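Local structure of AFP (Microbacterium arborescens, 2YJK) at residues M32-H43 against L58-A69. The protein is a Dps protein of the ferritin family that takes up iron and probably binds it in the ferric form, working as an assembly of twelve chains. Numbering follows the deposited sequence.
Sequences MQALVVNGKQAH and LDSVVAHAQDYA. With OFE (Iron(II) oxide), chain B.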
ATOM      1  N   MET C  32       4.193 -24.083 -21.212  1.00 27.21           N
ATOM      2  CA  MET C  32       3.736 -22.978 -20.377  1.00 26.75           C
ATOM      3  C   MET C  32       3.598 -21.673 -21.148  1.00 27.35           C
ATOM      4  O   MET C  32       2.693 -20.925 -20.904  1.00 26.08           O
ATOM      5  CB  MET C  32       4.682 -22.799 -19.254  1.00 26.48           C
ATOM      6  CG  MET C  32       4.525 -23.888 -18.127  1.00 31.72           C
ATOM      7  SD  MET C  32       2.803 -24.130 -17.527  1.00 38.58           S
ATOM      8  CE  MET C  32       2.566 -25.750 -18.103  1.00 36.93           C
ATOM      9  N   GLN C  33       4.514 -21.394 -22.073  1.00 28.02           N
ATOM     10  CA  GLN C  33       4.484 -20.178 -22.827  1.00 27.97           C
ATOM     11  C   GLN C  33       3.349 -20.271 -23.876  1.00 28.78           C
ATOM     12  O   GLN C  33       2.712 -19.227 -24.151  1.00 28.11           O
ATOM     13  CB  GLN C  33       5.869 -19.932 -23.493  1.00 28.53           C
ATOM     14  CG  GLN C  33       6.060 -18.586 -24.157  1.00 30.36           C
ATOM     15  CD  GLN C  33       5.854 -17.415 -23.183  1.00 33.88           C
ATOM     16  OE1 GLN C  33       4.812 -16.748 -23.223  1.00 39.01           O
ATOM     17  NE2 GLN C  33       6.823 -17.175 -22.312  1.00 29.65           N
ATOM     18  N   ALA C  34       3.136 -21.461 -24.482  1.00 28.81           N
ATOM     19  CA  ALA C  34       1.959 -21.725 -25.361  1.00 29.19           C
ATOM     20  C   ALA C  34       0.608 -21.493 -24.617  1.00 29.44           C
ATOM     21  O   ALA C  34      -0.308 -20.883 -25.173  1.00 29.16           O
ATOM     22  CB  ALA C  34       1.986 -23.163 -25.929  1.00 27.96           C
ATOM     23  N   LEU C  35       0.540 -21.935 -23.345  1.00 28.94           N
ATOM     24  CA  LEU C  35      -0.610 -21.737 -22.492  1.00 28.82           C
ATOM     25  C   LEU C  35      -0.891 -20.258 -22.187  1.00 28.11           C
ATOM     26  O   LEU C  35      -2.065 -19.870 -22.115  1.00 27.26           O
ATOM     27  CB  LEU C  35      -0.437 -22.536 -21.214  1.00 29.36           C
ATOM     28  CG  LEU C  35      -1.683 -22.629 -20.333  1.00 32.14           C
ATOM     29  CD1 LEU C  35      -2.753 -23.362 -21.098  1.00 34.45           C
ATOM     30  CD2 LEU C  35      -1.457 -23.177 -18.835  1.00 28.91           C
ATOM     31  N   VAL C  36       0.160 -19.414 -22.108  1.00 27.22           N
ATOM     32  CA  VAL C  36      -0.049 -17.961 -22.019  1.00 25.88           C
ATOM     33  C   VAL C  36      -0.859 -17.465 -23.273  1.00 27.60           C
ATOM     34  O   VAL C  36      -1.883 -16.744 -23.147  1.00 25.94           O
ATOM     35  CB  VAL C  36       1.304 -17.175 -21.931  1.00 26.77           C
ATOM     36  CG1 VAL C  36       1.061 -15.696 -22.200  1.00 27.09           C
ATOM     37  CG2 VAL C  36       1.958 -17.352 -20.507  1.00 22.24           C
ATOM     38  N   VAL C  37      -0.400 -17.865 -24.465  1.00 25.79           N
ATOM     39  CA  VAL C  37      -0.991 -17.362 -25.687  1.00 26.73           C
ATOM     40  C   VAL C  37      -2.390 -17.969 -25.955  1.00 27.13           C
ATOM     41  O   VAL C  37      -3.364 -17.240 -26.218  1.00 25.73           O
ATOM     42  CB  VAL C  37      -0.061 -17.599 -26.917  1.00 27.14           C
ATOM     43  CG1 VAL C  37      -0.832 -17.269 -28.209  1.00 26.99           C
ATOM     44  CG2 VAL C  37       1.242 -16.733 -26.775  1.00 27.11           C
ATOM     45  N   ASN C  38      -2.479 -19.297 -25.876  1.00 27.13           N
ATOM     46  CA  ASN C  38      -3.758 -19.966 -26.078  1.00 27.20           C
ATOM     47  C   ASN C  38      -4.783 -19.695 -24.956  1.00 27.03           C
ATOM     48  O   ASN C  38      -5.989 -19.797 -25.191  1.00 27.16           O
ATOM     49  CB  ASN C  38      -3.522 -21.479 -26.309  1.00 27.79           C
ATOM     50  CG  ASN C  38      -2.699 -21.728 -27.547  1.00 30.74           C
ATOM     51  OD1 ASN C  38      -2.892 -21.031 -28.548  1.00 31.78           O
ATOM     52  ND2 ASN C  38      -1.748 -22.706 -27.494  1.00 30.07           N
ATOM     53  N   GLY C  39      -4.306 -19.371 -23.745  1.00 25.43           N
ATOM     54  CA  GLY C  39      -5.158 -19.056 -22.664  1.00 23.19           C
ATOM     55  C   GLY C  39      -5.736 -17.663 -22.913  1.00 25.40           C
ATOM     56  O   GLY C  39      -6.910 -17.386 -22.578  1.00 23.58           O
ATOM     57  N   LYS C  40      -4.911 -16.751 -23.444  1.00 24.02           N
ATOM     58  CA  LYS C  40      -5.459 -15.430 -23.761  1.00 26.45           C
ATOM     59  C   LYS C  40      -6.501 -15.536 -24.837  1.00 27.00           C
ATOM     60  O   LYS C  40      -7.547 -14.917 -24.729  1.00 28.18           O
ATOM     61  CB  LYS C  40      -4.386 -14.425 -24.178  1.00 25.46           C
ATOM     62  CG  LYS C  40      -3.693 -13.788 -22.984  1.00 27.73           C
ATOM     63  CD  LYS C  40      -4.638 -12.727 -22.273  1.00 31.71           C
ATOM     64  CE  LYS C  40      -3.812 -11.778 -21.457  1.00 31.54           C
ATOM     65  NZ  LYS C  40      -4.669 -10.880 -20.600  1.00 34.49           N
ATOM     66  N   GLN C  41      -6.216 -16.350 -25.849  1.00 26.69           N
ATOM     67  CA  GLN C  41      -7.192 -16.687 -26.841  1.00 28.12           C
ATOM     68  C   GLN C  41      -8.505 -17.130 -26.206  1.00 27.89           C
ATOM     69  O   GLN C  41      -9.516 -16.616 -26.606  1.00 29.63           O
ATOM     70  CB  GLN C  41      -6.648 -17.780 -27.803  1.00 28.21           C
ATOM     71  CG  GLN C  41      -7.698 -18.396 -28.735  1.00 29.90           C
ATOM     72  CD  GLN C  41      -8.142 -17.451 -29.888  1.00 33.85           C
ATOM     73  OE1 GLN C  41      -7.666 -16.313 -30.019  1.00 35.81           O
ATOM     74  NE2 GLN C  41      -9.089 -17.910 -30.691  1.00 35.83           N
ATOM     75  N   ALA C  42      -8.482 -18.096 -25.263  1.00 26.79           N
ATOM     76  CA  ALA C  42      -9.707 -18.614 -24.558  1.00 26.17           C
ATOM     77  C   ALA C  42     -10.353 -17.459 -23.752  1.00 27.79           C
ATOM     78  O   ALA C  42     -11.571 -17.235 -23.762  1.00 28.87           O
ATOM     79  CB  ALA C  42      -9.334 -19.822 -23.601  1.00 23.01           C
ATOM     80  N   HIS C  43      -9.496 -16.653 -23.135  1.00 27.22           N
ATOM     81  CA  HIS C  43      -9.923 -15.514 -22.326  1.00 26.75           C
ATOM     82  C   HIS C  43     -10.713 -14.495 -23.189  1.00 27.44           C
ATOM     83  O   HIS C  43     -11.785 -14.037 -22.762  1.00 27.91           O
ATOM     84  CB  HIS C  43      -8.647 -14.922 -21.759  1.00 26.86           C
ATOM     85  CG  HIS C  43      -8.820 -13.609 -21.081  1.00 27.67           C
ATOM     86  ND1 HIS C  43      -9.367 -13.490 -19.812  1.00 29.97           N
ATOM     87  CD2 HIS C  43      -8.509 -12.358 -21.487  1.00 26.21           C
ATOM     88  CE1 HIS C  43      -9.370 -12.216 -19.469  1.00 30.38           C
ATOM     89  NE2 HIS C  43      -8.834 -11.517 -20.458  1.00 30.23           N
ATOM     90  N   LEU C  58      -9.442 -17.654 -16.337  1.00 29.74           N
ATOM     91  CA  LEU C  58      -8.481 -17.824 -17.411  1.00 29.60           C
ATOM     92  C   LEU C  58      -7.359 -16.782 -17.351  1.00 30.15           C
ATOM     93  O   LEU C  58      -6.216 -17.125 -17.494  1.00 31.17           O
ATOM     94  CB  LEU C  58      -9.181 -17.796 -18.771  1.00 29.16           C
ATOM     95  CG  LEU C  58     -10.024 -19.017 -19.158  1.00 32.08           C
ATOM     96  CD1 LEU C  58     -10.895 -18.736 -20.430  1.00 31.07           C
ATOM     97  CD2 LEU C  58      -9.116 -20.184 -19.429  1.00 31.71           C
ATOM     98  N   ASP C  59      -7.650 -15.511 -17.092  1.00 31.86           N
ATOM     99  CA  ASP C  59      -6.566 -14.529 -16.929  1.00 32.86           C
ATOM    100  C   ASP C  59      -5.570 -14.963 -15.827  1.00 32.30           C
ATOM    101  O   ASP C  59      -4.359 -14.736 -15.925  1.00 31.03           O
ATOM    102  CB  ASP C  59      -7.096 -13.117 -16.643  1.00 33.10           C
ATOM    103  CG  ASP C  59      -6.568 -12.084 -17.659  1.00 38.88           C
ATOM    104  OD1 ASP C  59      -5.778 -12.452 -18.575  1.00 42.03           O
ATOM    105  OD2 ASP C  59      -6.968 -10.898 -17.594  1.00 47.00           O
ATOM    106  N   SER C  60      -6.082 -15.593 -14.780  1.00 31.19           N
ATOM    107  CA  SER C  60      -5.213 -15.938 -13.684  1.00 31.83           C
ATOM    108  C   SER C  60      -4.378 -17.195 -14.003  1.00 30.78           C
ATOM    109  O   SER C  60      -3.193 -17.256 -13.657  1.00 29.68           O
ATOM    110  CB  SER C  60      -6.017 -15.906 -12.378  1.00 32.08           C
ATOM    111  OG  SER C  60      -5.957 -17.147 -11.775  1.00 38.63           O
ATOM    112  N   VAL C  61      -4.931 -18.085 -14.837  1.00 30.29           N
ATOM    113  CA  VAL C  61      -4.203 -19.243 -15.413  1.00 30.49           C
ATOM    114  C   VAL C  61      -3.044 -18.789 -16.319  1.00 28.47           C
ATOM    115  O   VAL C  61      -1.969 -19.340 -16.276  1.00 28.70           O
ATOM    116  CB  VAL C  61      -5.175 -20.211 -16.203  1.00 29.92           C
ATOM    117  CG1 VAL C  61      -4.465 -21.161 -17.164  1.00 33.28           C
ATOM    118  CG2 VAL C  61      -6.145 -20.993 -15.201  1.00 31.94           C
ATOM    119  N   VAL C  62      -3.295 -17.794 -17.143  1.00 27.72           N
ATOM    120  CA  VAL C  62      -2.306 -17.212 -18.031  1.00 25.83           C
ATOM    121  C   VAL C  62      -1.183 -16.588 -17.180  1.00 26.04           C
ATOM    122  O   VAL C  62      -0.001 -16.778 -17.492  1.00 25.87           O
ATOM    123  CB  VAL C  62      -3.003 -16.130 -18.904  1.00 26.67           C
ATOM    124  CG1 VAL C  62      -1.996 -15.162 -19.512  1.00 25.10           C
ATOM    125  CG2 VAL C  62      -3.849 -16.745 -19.990  1.00 27.27           C
ATOM    126  N   ALA C  63      -1.552 -15.848 -16.115  1.00 24.34           N
ATOM    127  CA  ALA C  63      -0.597 -15.093 -15.302  1.00 24.68           C
ATOM    128  C   ALA C  63       0.323 -16.153 -14.618  1.00 24.90           C
ATOM    129  O   ALA C  63       1.542 -16.020 -14.685  1.00 24.70           O
ATOM    130  CB  ALA C  63      -1.313 -14.185 -14.288  1.00 24.77           C
ATOM    131  N   HIS C  64      -0.260 -17.252 -14.086  1.00 25.03           N
ATOM    132  CA  HIS C  64       0.515 -18.408 -13.591  1.00 24.61           C
ATOM    133  C   HIS C  64       1.408 -19.042 -14.657  1.00 25.55           C
ATOM    134  O   HIS C  64       2.617 -19.241 -14.413  1.00 25.46           O
ATOM    135  CB  HIS C  64      -0.396 -19.467 -12.986  1.00 26.61           C
ATOM    136  CG  HIS C  64      -1.114 -18.987 -11.745  1.00 32.51           C
ATOM    137  ND1 HIS C  64      -2.264 -19.579 -11.260  1.00 38.05           N
ATOM    138  CD2 HIS C  64      -0.877 -17.920 -10.945  1.00 36.45           C
ATOM    139  CE1 HIS C  64      -2.679 -18.924 -10.189  1.00 39.18           C
ATOM    140  NE2 HIS C  64      -1.856 -17.913  -9.978  1.00 42.02           N
ATOM    141  N   ALA C  65       0.845 -19.371 -15.841  1.00 24.71           N
ATOM    142  CA  ALA C  65       1.657 -20.008 -16.874  1.00 24.95           C
ATOM    143  C   ALA C  65       2.899 -19.126 -17.205  1.00 25.75           C
ATOM    144  O   ALA C  65       4.040 -19.631 -17.278  1.00 25.75           O
ATOM    145  CB  ALA C  65       0.784 -20.311 -18.185  1.00 25.06           C
ATOM    146  N   GLN C  66       2.676 -17.830 -17.386  1.00 22.70           N
ATOM    147  CA  GLN C  66       3.781 -16.928 -17.642  1.00 25.15           C
ATOM    148  C   GLN C  66       4.845 -16.987 -16.539  1.00 26.02           C
ATOM    149  O   GLN C  66       5.994 -17.037 -16.859  1.00 25.89           O
ATOM    150  CB  GLN C  66       3.352 -15.451 -17.860  1.00 24.79           C
ATOM    151  CG  GLN C  66       4.527 -14.565 -18.357  1.00 27.49           C
ATOM    152  CD  GLN C  66       5.045 -15.027 -19.757  1.00 31.20           C
ATOM    153  OE1 GLN C  66       6.071 -15.747 -19.888  1.00 34.19           O
ATOM    154  NE2 GLN C  66       4.298 -14.676 -20.790  1.00 28.46           N
ATOM    155  N   ASP C  67       4.458 -17.003 -15.264  1.00 26.87           N
ATOM    156  CA  ASP C  67       5.435 -17.101 -14.187  1.00 28.90           C
ATOM    157  C   ASP C  67       6.166 -18.415 -14.272  1.00 27.57           C
ATOM    158  O   ASP C  67       7.389 -18.443 -14.177  1.00 27.80           O
ATOM    159  CB  ASP C  67       4.809 -16.942 -12.803  1.00 30.93           C
ATOM    160  CG  ASP C  67       4.422 -15.486 -12.502  1.00 42.13           C
ATOM    161  OD1 ASP C  67       5.146 -14.515 -12.936  1.00 48.64           O
ATOM    162  OD2 ASP C  67       3.358 -15.284 -11.822  1.00 53.47           O
ATOM    163  N   TYR C  68       5.443 -19.482 -14.515  1.00 26.18           N
ATOM    164  CA  TYR C  68       6.072 -20.817 -14.591  1.00 26.76           C
ATOM    165  C   TYR C  68       7.033 -20.927 -15.739  1.00 26.32           C
ATOM    166  O   TYR C  68       8.110 -21.484 -15.573  1.00 26.78           O
ATOM    167  CB  TYR C  68       5.025 -21.931 -14.656  1.00 24.88           C
ATOM    168  CG  TYR C  68       4.091 -21.959 -13.473  1.00 28.55           C
ATOM    169  CD1 TYR C  68       4.521 -21.523 -12.175  1.00 31.16           C
ATOM    170  CD2 TYR C  68       2.772 -22.388 -13.632  1.00 32.71           C
ATOM    171  CE1 TYR C  68       3.648 -21.543 -11.106  1.00 35.32           C
ATOM    172  CE2 TYR C  68       1.885 -22.405 -12.538  1.00 33.79           C
ATOM    173  CZ  TYR C  68       2.328 -22.010 -11.314  1.00 34.35           C
ATOM    174  OH  TYR C  68       1.419 -22.015 -10.303  1.00 38.74           O
ATOM    175  N   ALA C  69       6.681 -20.340 -16.886  1.00 26.09           N
ATOM    176  CA  ALA C  69       7.573 -20.371 -18.065  1.00 26.61           C
ATOM    177  C   ALA C  69       8.881 -19.658 -17.690  1.00 26.14           C
ATOM    178  O   ALA C  69       9.993 -20.186 -17.919  1.00 25.32           O
ATOM    179  CB  ALA C  69       6.895 -19.701 -19.314  1.00 24.76           C
TER
HETATM  180 FE   OFE B1159      -8.282  -9.092 -20.792  1.00 44.33          FE
HETATM  181  O   OFE B1159      -6.246  -9.150 -19.364  0.50 26.15           O
HETATM  182  O   HOH W   1     -10.001  -8.432 -19.309  1.00 33.39           O
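Lys40 and Asp59 form a salt bridge across two antiparallel helices of the ferritin-like bundle, whose axes approach to 7.9 Å. From CB the lysine chain bends at chi2 (-74°): CG packs against Val62 CG1, CD and CE pass Asp59 OD1, and NZ ends 2.8 Å from Asp59 OD1, on its syn lone pair. NZ also lies 2.6 Å from the O of the bound iron oxide and makes a salt bridge with Asp70 of the second subunit. The Asp59 carboxylate stacks on the His43 ring, planes 23° apart, with OD1 over the ring centre; ND1 bonds to His55 O, while NE2 meets iron in the ring plane at 2.5 Å.

Between the polar ends, Val62 is a knob among Leu35, Val36, Gly39 and Lys40. Val62 CG2 rests on the Gly39 backbone, 3.6 Å from Gly39 C, where no side chain intervenes. Gln33 and Gln66 pair their amides reciprocally: Gln33 NE2 to Gln66 OE1 is 2.9 Å and Gln66 NE2 to Gln33 OE1 3.2 Å, each on an in-plane lone pair although the amides are twisted 36° apart. A leucine in place of Gln33 would probably leave the Gln66 amide without either bond and freer to turn. Completed by Asp70 and Glu74 of the second subunit, the iron site is thus an intersubunit centre of the Dps kind, where Lys40 probably offsets clustered acidic charge.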